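Local atomic coordinates of glucose-6-phosphate isomerase (Thermus thermophilus, PDB entry 1ZZG), a protein that probably catalyses the reversible isomerization of glucose 6-phosphate to fructose 6-phosphate, a shared step of glycolysis and gluconeogenesis. Residues 14-19 / 232-237; 119-124 / 195-200; 282-287 / 293-298; 364-367 / 372-375; 384-389 / 395-400. One frame throughout, in Å; residues are numbered along the deposited sequence.

Contact 1: residues 14-19 / 232-237; sequences EALSRH and TALLLH
Leu234 carries the whole apolar side of this helix-helix contact, reaching out between Leu16 and His19 with one methyl for each. Its CG lies anti to the backbone N (chi1 177°), which swings the branched end off helix 228-238. Methyl CD2 settles against the backbone of the other helix, 3.5 Å from Leu16 CA, and also meets the Leu16 side chain, with CD1 of Leu16 at 3.9 Å from CD2 of Leu234. The second methyl, CD1, approaches His19 at 3.8 Å from CB and close to the root of the ring. A leucine suits this position because its fork can touch two residues three apart on the facing chain.

No hydrogen bond crosses between the segments; the side-chain bonds of 14-19 shape its half of the contact. Ala15 O accepts two bonds from His19, the backbone N at 2.9 Å and ring ND1 at 2.6 Å, and the two donors come from opposite faces of the carbonyl plane. The oxygen lies in the plane of the imidazole, so the bond fixes the turn of the ring and places the proton on ND1. Arg18 NH1 forms a salt bridge with the Glu14 carboxylate, 2.7 Å from OE1, and donates to OE2 at 2.8 Å, on its syn lone pair and close to the guanidinium plane.

His19 follows helix 12-18 and is the N-cap residue of helix 20-32, whose Leu23 packs on both Leu16 and Leu234. Leu238 touches Ala15 and His19 one turn beyond Leu234. Another side of helix 228-238 rests on helix 371-391, through Ala233 on Phe387 and Leu236 on Leu388.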
# COMPACT_ATOMS: atom_id res chain seq x y z
N GLU A 14 -34.74 -5.53 3.65
CA GLU A 14 -35.62 -5.07 4.72
C GLU A 14 -35.01 -3.88 5.45
O GLU A 14 -35.71 -2.95 5.87
CB GLU A 14 -35.88 -6.22 5.70
CG GLU A 14 -36.77 -5.89 6.90
CD GLU A 14 -36.08 -5.04 7.94
OE1 GLU A 14 -34.83 -5.13 8.05
OE2 GLU A 14 -36.77 -4.29 8.67
N ALA A 15 -33.70 -3.90 5.60
CA ALA A 15 -33.00 -2.83 6.29
C ALA A 15 -33.04 -1.54 5.48
O ALA A 15 -33.17 -0.45 6.03
CB ALA A 15 -31.57 -3.25 6.55
N LEU A 16 -32.93 -1.68 4.16
CA LEU A 16 -32.97 -0.53 3.27
C LEU A 16 -34.35 0.12 3.42
O LEU A 16 -34.47 1.32 3.65
CB LEU A 16 -32.76 -0.99 1.84
CG LEU A 16 -32.80 0.12 0.79
CD1 LEU A 16 -31.71 1.14 1.08
CD2 LEU A 16 -32.62 -0.49 -0.58
N SER A 17 -35.38 -0.71 3.31
CA SER A 17 -36.75 -0.24 3.45
C SER A 17 -36.96 0.45 4.80
O SER A 17 -37.44 1.59 4.86
CB SER A 17 -37.72 -1.42 3.32
OG SER A 17 -39.06 -0.97 3.21
N ARG A 18 -36.57 -0.21 5.88
CA ARG A 18 -36.73 0.34 7.22
C ARG A 18 -35.97 1.64 7.46
O ARG A 18 -36.43 2.51 8.21
CB ARG A 18 -36.32 -0.69 8.28
CG ARG A 18 -36.73 -0.30 9.69
CD ARG A 18 -36.52 -1.43 10.70
NE ARG A 18 -35.16 -1.47 11.24
CZ ARG A 18 -34.22 -2.35 10.89
NH1 ARG A 18 -34.48 -3.27 9.98
NH2 ARG A 18 -33.03 -2.30 11.46
N HIS A 19 -34.80 1.78 6.84
CA HIS A 19 -34.00 2.98 7.01
C HIS A 19 -34.21 3.99 5.88
O HIS A 19 -33.50 4.98 5.78
CB HIS A 19 -32.52 2.62 7.13
CG HIS A 19 -32.19 1.81 8.34
ND1 HIS A 19 -32.36 0.44 8.39
CD2 HIS A 19 -31.77 2.18 9.57
CE1 HIS A 19 -32.05 0.01 9.60
NE2 HIS A 19 -31.69 1.04 10.34
N THR A 232 -24.80 1.72 -0.21
CA THR A 232 -23.53 1.37 0.42
C THR A 232 -23.29 2.24 1.65
O THR A 232 -22.63 1.81 2.60
CB THR A 232 -22.33 1.48 -0.57
OG1 THR A 232 -22.25 2.80 -1.11
CG2 THR A 232 -22.52 0.48 -1.72
N ALA A 233 -23.83 3.46 1.63
CA ALA A 233 -23.69 4.34 2.78
C ALA A 233 -24.41 3.63 3.94
O ALA A 233 -23.91 3.59 5.07
CB ALA A 233 -24.35 5.68 2.51
N LEU A 234 -25.57 3.07 3.65
CA LEU A 234 -26.34 2.35 4.67
C LEU A 234 -25.53 1.17 5.20
O LEU A 234 -25.44 0.96 6.41
CB LEU A 234 -27.66 1.83 4.09
CG LEU A 234 -28.51 0.99 5.06
CD1 LEU A 234 -28.93 1.86 6.24
CD2 LEU A 234 -29.74 0.44 4.34
N LEU A 235 -24.93 0.40 4.29
CA LEU A 235 -24.13 -0.75 4.69
C LEU A 235 -23.06 -0.32 5.70
O LEU A 235 -22.95 -0.91 6.76
CB LEU A 235 -23.47 -1.40 3.47
CG LEU A 235 -24.38 -2.22 2.55
CD1 LEU A 235 -23.61 -2.60 1.29
CD2 LEU A 235 -24.86 -3.47 3.28
N LEU A 236 -22.28 0.69 5.36
CA LEU A 236 -21.25 1.14 6.29
C LEU A 236 -21.89 1.66 7.58
O LEU A 236 -21.37 1.43 8.68
CB LEU A 236 -20.38 2.24 5.66
CG LEU A 236 -19.24 1.80 4.73
CD1 LEU A 236 -19.80 1.25 3.42
CD2 LEU A 236 -18.33 2.99 4.45
N HIS A 237 -23.03 2.34 7.45
CA HIS A 237 -23.72 2.88 8.62
C HIS A 237 -24.20 1.79 9.58
O HIS A 237 -24.10 1.94 10.80
CB HIS A 237 -24.93 3.71 8.19
CG HIS A 237 -25.68 4.31 9.35
ND1 HIS A 237 -25.07 5.15 10.26
CD2 HIS A 237 -26.96 4.18 9.75
CE1 HIS A 237 -25.95 5.50 11.18
NE2 HIS A 237 -27.11 4.93 10.89

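Contact 2: residues 119-124 / 195-200; sequences LVNAVS and GLLPLA
Asn121 ND2 is gripped by two acceptors of the adjacent strand, Val156 O and Thr158 OG1; the two bonds probably fix the turn of the amide, against which Leu197 CD2 lies, nearest to OD1. The meeting there is not a hydrogen bond: methyl CD2 of Leu197 rests 3.6 Å from OD1 of Asn121 and 3.8 Å from its CG. The two side chains reach for each other from opposite directions. Both run out from N through CA and CB in a trans arrangement (chi1 180° for Asn121, -176° for Leu197), which carries amide and methyl to meet between strand and helix. Pro198 adds a looser approach, its CD lying 4.5 Å from OD1 of Asn121.

An asparagine is useful in this buried place, since its amide can bond to the strand beside it while also packing against a leucine. Proline has no N-H to give to the preceding turn, and the helix is kinked where that bond is missing.

The strand is central in the five-stranded parallel sheet, between 68-72 and 155-159, within a fold of the SIS clan. Helix 193-201 packs against one face of it. Tyr59 of helix 52-61 touches both Leu119 and Leu197, while Leu196 and Leu199 turn to Leu206 and Leu209 of helix 206-221.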
# COMPACT_ATOMS: atom_id res chain seq x y z
N LEU A 119 8.97 17.25 -16.75
CA LEU A 119 7.98 18.28 -16.46
C LEU A 119 7.67 18.14 -14.97
O LEU A 119 7.38 17.03 -14.50
CB LEU A 119 6.70 18.09 -17.27
CG LEU A 119 5.59 19.08 -16.87
CD1 LEU A 119 6.06 20.51 -17.14
CD2 LEU A 119 4.33 18.78 -17.65
N VAL A 120 7.74 19.24 -14.24
CA VAL A 120 7.45 19.21 -12.81
C VAL A 120 6.09 19.86 -12.55
O VAL A 120 5.82 20.95 -13.04
CB VAL A 120 8.55 19.95 -12.02
CG1 VAL A 120 8.26 19.86 -10.52
CG2 VAL A 120 9.91 19.34 -12.33
N ASN A 121 5.25 19.17 -11.80
CA ASN A 121 3.91 19.66 -11.48
C ASN A 121 3.77 19.79 -9.97
O ASN A 121 3.68 18.78 -9.26
CB ASN A 121 2.87 18.67 -12.02
CG ASN A 121 1.43 19.10 -11.73
OD1 ASN A 121 0.52 18.27 -11.78
ND2 ASN A 121 1.22 20.38 -11.44
N ALA A 122 3.78 21.03 -9.47
CA ALA A 122 3.64 21.28 -8.04
C ALA A 122 2.15 21.39 -7.74
O ALA A 122 1.47 22.31 -8.21
CB ALA A 122 4.34 22.56 -7.66
N VAL A 123 1.65 20.45 -6.95
CA VAL A 123 0.23 20.40 -6.61
C VAL A 123 -0.05 20.58 -5.13
O VAL A 123 0.45 19.82 -4.30
CB VAL A 123 -0.39 19.06 -7.06
CG1 VAL A 123 -1.91 19.15 -6.99
CG2 VAL A 123 0.08 18.71 -8.47
N SER A 124 -0.87 21.58 -4.80
CA SER A 124 -1.25 21.86 -3.42
C SER A 124 -2.45 22.82 -3.42
O SER A 124 -2.38 23.89 -4.04
CB SER A 124 -0.09 22.50 -2.66
OG SER A 124 -0.50 22.87 -1.35
N GLY A 195 -5.98 15.47 -10.93
CA GLY A 195 -5.88 14.18 -11.59
C GLY A 195 -5.92 14.28 -13.11
O GLY A 195 -5.28 13.48 -13.80
N LEU A 196 -6.65 15.25 -13.64
CA LEU A 196 -6.76 15.39 -15.09
C LEU A 196 -5.45 15.71 -15.79
O LEU A 196 -5.16 15.13 -16.85
CB LEU A 196 -7.80 16.46 -15.45
CG LEU A 196 -9.20 16.15 -14.92
CD1 LEU A 196 -10.15 17.26 -15.33
CD2 LEU A 196 -9.67 14.80 -15.46
N LEU A 197 -4.65 16.60 -15.22
CA LEU A 197 -3.37 16.96 -15.83
C LEU A 197 -2.45 15.75 -15.98
O LEU A 197 -2.01 15.43 -17.09
CB LEU A 197 -2.68 18.07 -15.03
CG LEU A 197 -1.37 18.56 -15.67
CD1 LEU A 197 -1.65 19.07 -17.09
CD2 LEU A 197 -0.76 19.67 -14.82
N PRO A 198 -2.12 15.06 -14.87
CA PRO A 198 -1.24 13.90 -15.05
C PRO A 198 -1.87 12.85 -15.97
O PRO A 198 -1.17 12.24 -16.76
CB PRO A 198 -1.02 13.39 -13.62
CG PRO A 198 -2.22 13.93 -12.86
CD PRO A 198 -2.38 15.31 -13.44
N LEU A 199 -3.18 12.65 -15.88
CA LEU A 199 -3.84 11.66 -16.74
C LEU A 199 -3.72 12.02 -18.21
O LEU A 199 -3.64 11.13 -19.07
CB LEU A 199 -5.32 11.51 -16.38
CG LEU A 199 -5.64 10.44 -15.34
CD1 LEU A 199 -7.14 10.42 -15.10
CD2 LEU A 199 -5.14 9.07 -15.81
N ALA A 200 -3.71 13.32 -18.51
CA ALA A 200 -3.58 13.76 -19.90
C ALA A 200 -2.24 13.26 -20.43
O ALA A 200 -2.18 12.64 -21.49
CB ALA A 200 -3.65 15.28 -19.98

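Contact 3: residues 282-287 / 293-298; sequences TAVPAL and HAQVQL
Gln295 makes every contact with strand 282-287, and the residues just before it in the chain serve the dimer: His293 NE2 bonds to Glu131 of the second subunit, and Ala294 packs on Gln263 of that subunit. Gln295 still packs on Asp266 of the second subunit, but its amide reaches the strand of its own chain. CG stands anti to the carbonyl carbon (chi1 -57°) and the chain is extended beyond it, a length that lets the amide reach the strand backbone.

Gln295 NE2 donates to Pro285 O at 3.1 Å in a nearly straight bond, 173° at the hydrogen. The bond falls on a carbonyl lone pair and stays close to the amide plane. The stronger partner of NE2 is Asp291 OD1, in the loop joining the segments. On the other end of the amide, OE1 touches Val284 CG1 at 3.5 Å. Ala286 CB lies 3.8 Å from Gln295 NE2, its small size leaving room for the amide beside the strand.

Next, Val296 begins helix 296-301, and Gln297 bonds to Gly270 O of the second subunit and packs on its Glu267, the predicted proton donor.

A water completes the polar cluster, donating to Pro285 O at 2.7 Å and to Gln295 OE1 at 3.0 Å. Both ends of the buried amide thus have partners, and Pro285 O accepts from two donors. This would hold the amide in one orientation, with its nitrogen toward the strand carbonyl and Asp291.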
# COMPACT_ATOMS: atom_id res chain seq x y z
N THR A 282 -12.06 2.32 10.85
CA THR A 282 -10.73 2.24 10.26
C THR A 282 -10.74 1.53 8.92
O THR A 282 -10.96 0.32 8.85
CB THR A 282 -9.77 1.52 11.21
OG1 THR A 282 -9.79 2.18 12.49
CG2 THR A 282 -8.34 1.55 10.65
N ALA A 283 -10.49 2.28 7.85
CA ALA A 283 -10.44 1.71 6.51
C ALA A 283 -9.11 0.98 6.35
O ALA A 283 -8.05 1.53 6.63
CB ALA A 283 -10.57 2.81 5.46
N VAL A 284 -9.19 -0.27 5.89
CA VAL A 284 -8.01 -1.11 5.69
C VAL A 284 -7.93 -1.49 4.22
O VAL A 284 -8.84 -2.13 3.68
CB VAL A 284 -8.09 -2.39 6.55
CG1 VAL A 284 -6.87 -3.26 6.32
CG2 VAL A 284 -8.20 -2.03 8.02
N PRO A 285 -6.84 -1.11 3.53
CA PRO A 285 -6.66 -1.41 2.11
C PRO A 285 -6.26 -2.87 1.84
O PRO A 285 -5.52 -3.47 2.62
CB PRO A 285 -5.57 -0.43 1.69
CG PRO A 285 -4.68 -0.42 2.92
CD PRO A 285 -5.68 -0.35 4.07
N ALA A 286 -6.75 -3.42 0.74
CA ALA A 286 -6.42 -4.78 0.35
C ALA A 286 -6.53 -4.92 -1.16
O ALA A 286 -7.27 -4.19 -1.81
CB ALA A 286 -7.36 -5.77 1.03
N LEU A 287 -5.76 -5.86 -1.70
CA LEU A 287 -5.77 -6.12 -3.13
C LEU A 287 -5.99 -7.60 -3.37
O LEU A 287 -5.49 -8.43 -2.61
CB LEU A 287 -4.45 -5.68 -3.77
CG LEU A 287 -4.13 -4.18 -3.79
CD1 LEU A 287 -2.75 -3.96 -4.42
CD2 LEU A 287 -5.21 -3.44 -4.57
N HIS A 293 -3.22 -14.07 0.34
CA HIS A 293 -1.95 -14.59 0.84
C HIS A 293 -1.35 -13.63 1.86
O HIS A 293 -0.12 -13.51 1.94
CB HIS A 293 -0.95 -14.75 -0.31
CG HIS A 293 -1.45 -15.58 -1.45
ND1 HIS A 293 -1.18 -16.92 -1.57
CD2 HIS A 293 -2.19 -15.25 -2.54
CE1 HIS A 293 -1.73 -17.39 -2.68
NE2 HIS A 293 -2.35 -16.39 -3.29
N ALA A 294 -2.18 -12.93 2.62
CA ALA A 294 -1.66 -11.99 3.62
C ALA A 294 -2.67 -11.53 4.66
O ALA A 294 -2.40 -11.58 5.86
CB ALA A 294 -1.05 -10.77 2.92
N GLN A 295 -3.84 -11.07 4.22
CA GLN A 295 -4.83 -10.60 5.17
C GLN A 295 -6.07 -11.48 5.30
O GLN A 295 -6.73 -11.48 6.34
CB GLN A 295 -5.26 -9.17 4.81
CG GLN A 295 -4.12 -8.18 4.76
CD GLN A 295 -4.59 -6.76 4.50
OE1 GLN A 295 -5.16 -6.11 5.38
NE2 GLN A 295 -4.37 -6.28 3.29
N VAL A 296 -6.39 -12.22 4.25
CA VAL A 296 -7.56 -13.09 4.25
C VAL A 296 -7.56 -14.10 5.40
O VAL A 296 -8.62 -14.44 5.92
CB VAL A 296 -7.70 -13.83 2.91
CG1 VAL A 296 -8.76 -14.92 3.02
CG2 VAL A 296 -8.10 -12.84 1.82
N GLN A 297 -6.37 -14.57 5.78
CA GLN A 297 -6.27 -15.53 6.88
C GLN A 297 -6.92 -14.92 8.12
O GLN A 297 -7.70 -15.56 8.81
CB GLN A 297 -4.80 -15.89 7.15
CG GLN A 297 -4.53 -16.62 8.46
CD GLN A 297 -5.37 -17.88 8.65
OE1 GLN A 297 -5.49 -18.71 7.74
NE2 GLN A 297 -5.94 -18.04 9.84
N LEU A 298 -6.60 -13.65 8.39
CA LEU A 298 -7.18 -12.97 9.54
C LEU A 298 -8.69 -12.79 9.36
O LEU A 298 -9.45 -12.94 10.32
CB LEU A 298 -6.53 -11.59 9.73
CG LEU A 298 -7.28 -10.65 10.68
CD1 LEU A 298 -7.07 -11.09 12.12
CD2 LEU A 298 -6.78 -9.23 10.51
O HOH W 1 -3.88 -3.52 4.72

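Contact 4: residues 364-367 / 372-375; sequences LFLP and YAVG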
# COMPACT_ATOMS: atom_id res chain seq x y z
N LEU A 364 -18.91 -4.87 -5.04
CA LEU A 364 -19.24 -3.84 -6.01
C LEU A 364 -18.59 -4.30 -7.30
O LEU A 364 -17.37 -4.42 -7.39
CB LEU A 364 -18.68 -2.48 -5.59
CG LEU A 364 -19.46 -1.73 -4.52
CD1 LEU A 364 -18.71 -0.47 -4.11
CD2 LEU A 364 -20.84 -1.37 -5.06
N PHE A 365 -19.41 -4.59 -8.31
CA PHE A 365 -18.91 -5.06 -9.59
C PHE A 365 -18.77 -3.93 -10.61
O PHE A 365 -19.63 -3.07 -10.73
CB PHE A 365 -19.84 -6.15 -10.15
CG PHE A 365 -19.75 -7.46 -9.42
CD1 PHE A 365 -18.79 -8.41 -9.77
CD2 PHE A 365 -20.60 -7.73 -8.35
CE1 PHE A 365 -18.68 -9.61 -9.07
CE2 PHE A 365 -20.49 -8.94 -7.64
CZ PHE A 365 -19.53 -9.88 -8.00
N LEU A 366 -17.64 -3.96 -11.32
CA LEU A 366 -17.34 -3.00 -12.37
C LEU A 366 -17.37 -3.79 -13.67
O LEU A 366 -16.87 -4.91 -13.73
CB LEU A 366 -15.93 -2.42 -12.20
CG LEU A 366 -15.68 -1.23 -11.28
CD1 LEU A 366 -16.31 -1.47 -9.92
CD2 LEU A 366 -14.17 -1.03 -11.15
N PRO A 367 -17.96 -3.23 -14.73
CA PRO A 367 -18.00 -3.97 -15.99
C PRO A 367 -16.59 -4.34 -16.45
O PRO A 367 -16.35 -5.41 -17.00
CB PRO A 367 -18.68 -2.99 -16.94
CG PRO A 367 -19.64 -2.28 -16.03
CD PRO A 367 -18.80 -2.02 -14.80
N TYR A 372 -14.28 5.21 -17.52
CA TYR A 372 -15.73 5.35 -17.30
C TYR A 372 -16.16 4.64 -16.01
O TYR A 372 -16.76 5.26 -15.12
CB TYR A 372 -16.48 4.76 -18.50
CG TYR A 372 -17.99 4.86 -18.43
CD1 TYR A 372 -18.66 6.05 -18.74
CD2 TYR A 372 -18.76 3.75 -18.08
CE1 TYR A 372 -20.05 6.13 -18.70
CE2 TYR A 372 -20.16 3.82 -18.04
CZ TYR A 372 -20.79 5.00 -18.35
OH TYR A 372 -22.17 5.06 -18.32
N ALA A 373 -15.83 3.35 -15.91
CA ALA A 373 -16.20 2.57 -14.73
C ALA A 373 -15.52 3.03 -13.44
O ALA A 373 -16.14 3.05 -12.37
CB ALA A 373 -15.88 1.08 -14.98
N VAL A 374 -14.25 3.41 -13.52
CA VAL A 374 -13.51 3.85 -12.34
C VAL A 374 -13.95 5.26 -11.92
O VAL A 374 -14.03 5.55 -10.73
CB VAL A 374 -11.99 3.78 -12.58
CG1 VAL A 374 -11.23 4.36 -11.39
CG2 VAL A 374 -11.57 2.31 -12.81
N GLY A 375 -14.23 6.12 -12.90
CA GLY A 375 -14.69 7.46 -12.59
C GLY A 375 -16.02 7.34 -11.86
O GLY A 375 -16.32 8.10 -10.93
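The end of strand 360-366 runs close past the first turn of helix 371-391, with Leu366 CA and Ala373 CA 6.2 Å apart and no hydrogen bond joining the two segments. The side chains meet loosely and are wholly apolar. Ala373 is the shared partner: its CB lies 4.4 Å from Leu366 CG and 4.3 Å from Pro367 CD. Leu366 keeps its CG alongside the backbone N (chi1 -84°), which carries the branch toward the helix. Val374, whose CB points away from the strand, makes no close contact with it.

The residue types follow from this spacing. Alanine lets the helix backbone come near the strand, leucine offers its branch carbon CG to the alanine methyl, and proline, the first residue after the strand, places its compact ring at the outer margin of the contact.

A short turn connects the two elements, and in it Ser370 OG bonds to Ala373 N at the start of the helix. Leu366 also touches Leu2, just before strand 3-5, which flanks this strand on one side, with 306-313 on the other. Phe365, the neighbour in sequence, faces helix 339-356 through Lys344 and Glu348, while Tyr372 leans on Met211 and Lys215 of helix 206-221.

Contact 5: residues 384-389 / 395-400; sequences QTAFLG and NAFDQP
The loop after helix 371-391 folds back on the helix, and an Asx turn at Asn395 shapes it where Ala396 and Phe397 make contact. In this turn Asn395 OD1 accepts from Phe397 N at 2.9 Å. Ala396 CB then lies 4.0 Å from Gly389 CA, the point where the two backbones come nearest, with their CA atoms 5.0 Å apart. Glycine, without a side chain, lets the Ala396 methyl come directly against the helix backbone. One turn back, Ala386 CB meets Phe397 CZ at 3.8 Å, at the ring edge and near its plane. The ring also has Ala396 CB over the centre of one face, 4.1 Å above it. Its chi1 of -50° keeps CG beside the backbone N, from where the ring extends to the helix. Two alanine methyls thus meet the ring, one at its edge and one over a face.

Arg187 ties the loop together, bonding to Ala396 O, Asp398 O and Gln399 OE1, and Phe188 meets the Phe397 ring. The side chain of Thr385 touches Leu264 and Ser268 of helix 257-269 and lies about 8 Å from that of Glu267, the predicted proton donor. Farther along the loop, Gln399 packs on Gln297 of the second subunit, before helix 403-414 begins.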
# COMPACT_ATOMS: atom_id res chain seq x y z
N GLN A 384 -20.98 8.36 -1.23
CA GLN A 384 -21.16 7.47 -0.09
C GLN A 384 -20.62 8.14 1.16
O GLN A 384 -21.28 8.19 2.19
CB GLN A 384 -20.41 6.16 -0.33
CG GLN A 384 -20.20 5.32 0.92
CD GLN A 384 -19.38 4.07 0.63
OE1 GLN A 384 -19.82 3.19 -0.10
NE2 GLN A 384 -18.18 4.00 1.21
N THR A 385 -19.40 8.66 1.04
CA THR A 385 -18.74 9.32 2.15
C THR A 385 -19.48 10.58 2.61
O THR A 385 -19.64 10.81 3.82
CB THR A 385 -17.29 9.67 1.78
OG1 THR A 385 -16.60 8.47 1.41
CG2 THR A 385 -16.58 10.32 2.96
N ALA A 386 -19.94 11.40 1.66
CA ALA A 386 -20.67 12.62 2.03
C ALA A 386 -21.98 12.25 2.73
O ALA A 386 -22.35 12.89 3.72
CB ALA A 386 -20.94 13.47 0.78
N PHE A 387 -22.68 11.24 2.23
CA PHE A 387 -23.93 10.81 2.87
C PHE A 387 -23.65 10.36 4.30
O PHE A 387 -24.40 10.68 5.23
CB PHE A 387 -24.60 9.66 2.09
CG PHE A 387 -25.22 10.08 0.77
CD1 PHE A 387 -25.95 11.27 0.67
CD2 PHE A 387 -25.10 9.28 -0.36
CE1 PHE A 387 -26.56 11.64 -0.54
CE2 PHE A 387 -25.70 9.64 -1.57
CZ PHE A 387 -26.43 10.82 -1.66
N LEU A 388 -22.57 9.60 4.48
CA LEU A 388 -22.19 9.13 5.81
C LEU A 388 -21.87 10.30 6.73
O LEU A 388 -22.06 10.22 7.95
CB LEU A 388 -20.99 8.18 5.72
CG LEU A 388 -21.35 6.76 5.28
CD1 LEU A 388 -20.09 5.94 5.02
CD2 LEU A 388 -22.19 6.13 6.38
N GLY A 389 -21.39 11.40 6.16
CA GLY A 389 -21.09 12.56 6.98
C GLY A 389 -22.36 13.05 7.66
O GLY A 389 -22.33 13.51 8.80
N ASN A 395 -18.60 16.74 10.23
CA ASN A 395 -18.22 17.61 9.12
C ASN A 395 -17.25 16.72 8.34
O ASN A 395 -16.11 16.52 8.74
CB ASN A 395 -17.49 18.85 9.64
CG ASN A 395 -17.12 19.80 8.52
OD1 ASN A 395 -17.05 19.41 7.35
ND2 ASN A 395 -16.86 21.06 8.87
N ALA A 396 -17.73 16.18 7.22
CA ALA A 396 -16.91 15.29 6.40
C ALA A 396 -15.94 16.03 5.49
O ALA A 396 -15.19 15.39 4.74
CB ALA A 396 -17.83 14.41 5.56
N PHE A 397 -15.92 17.35 5.57
CA PHE A 397 -15.08 18.12 4.66
C PHE A 397 -13.92 18.92 5.22
O PHE A 397 -13.27 19.67 4.48
CB PHE A 397 -16.02 18.98 3.82
CG PHE A 397 -17.15 18.20 3.21
CD1 PHE A 397 -16.90 17.26 2.20
CD2 PHE A 397 -18.45 18.31 3.71
CE1 PHE A 397 -17.92 16.45 1.71
CE2 PHE A 397 -19.48 17.49 3.22
CZ PHE A 397 -19.22 16.56 2.22
N ASP A 398 -13.64 18.76 6.50
CA ASP A 398 -12.52 19.46 7.11
C ASP A 398 -11.57 18.43 7.74
O ASP A 398 -11.80 17.23 7.61
CB ASP A 398 -13.00 20.50 8.14
CG ASP A 398 -13.62 19.87 9.37
OD1 ASP A 398 -13.78 18.64 9.42
OD2 ASP A 398 -13.95 20.63 10.31
N GLN A 399 -10.51 18.89 8.39
CA GLN A 399 -9.56 17.97 8.99
C GLN A 399 -8.81 18.63 10.15
O GLN A 399 -7.60 18.85 10.07
CB GLN A 399 -8.58 17.46 7.92
CG GLN A 399 -7.98 18.53 7.01
CD GLN A 399 -8.98 19.14 6.03
OE1 GLN A 399 -9.68 18.42 5.31
NE2 GLN A 399 -9.03 20.46 5.98
N PRO A 400 -9.52 18.92 11.25
CA PRO A 400 -8.97 19.57 12.45
C PRO A 400 -7.80 18.84 13.09
O PRO A 400 -6.91 19.48 13.66
CB PRO A 400 -10.18 19.62 13.40
CG PRO A 400 -11.36 19.58 12.48
CD PRO A 400 -10.94 18.57 11.45

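From the N terminus, contact 1 closes a long loop by bringing helix 12-18 to helix 228-238. Contact 2 lies within that loop, joining a central strand of the five-stranded parallel sheet to helix 193-201; the two centres are about 38 Å apart, on opposite sides of the chain's centre. Contacts 3, 4 and 5 follow in series as short closures, and none of the loops cross. Contacts 3 and 4 both belong to the six-stranded mixed sheet. Contact 4 uses the first turn of helix 371-391 and contact 5 its C-terminal part, and Thr232 of contact 1 reaches both, packing on Leu364 and probably hydrogen-bonding to Gln384. Contacts 3 and 5 also touch the second subunit.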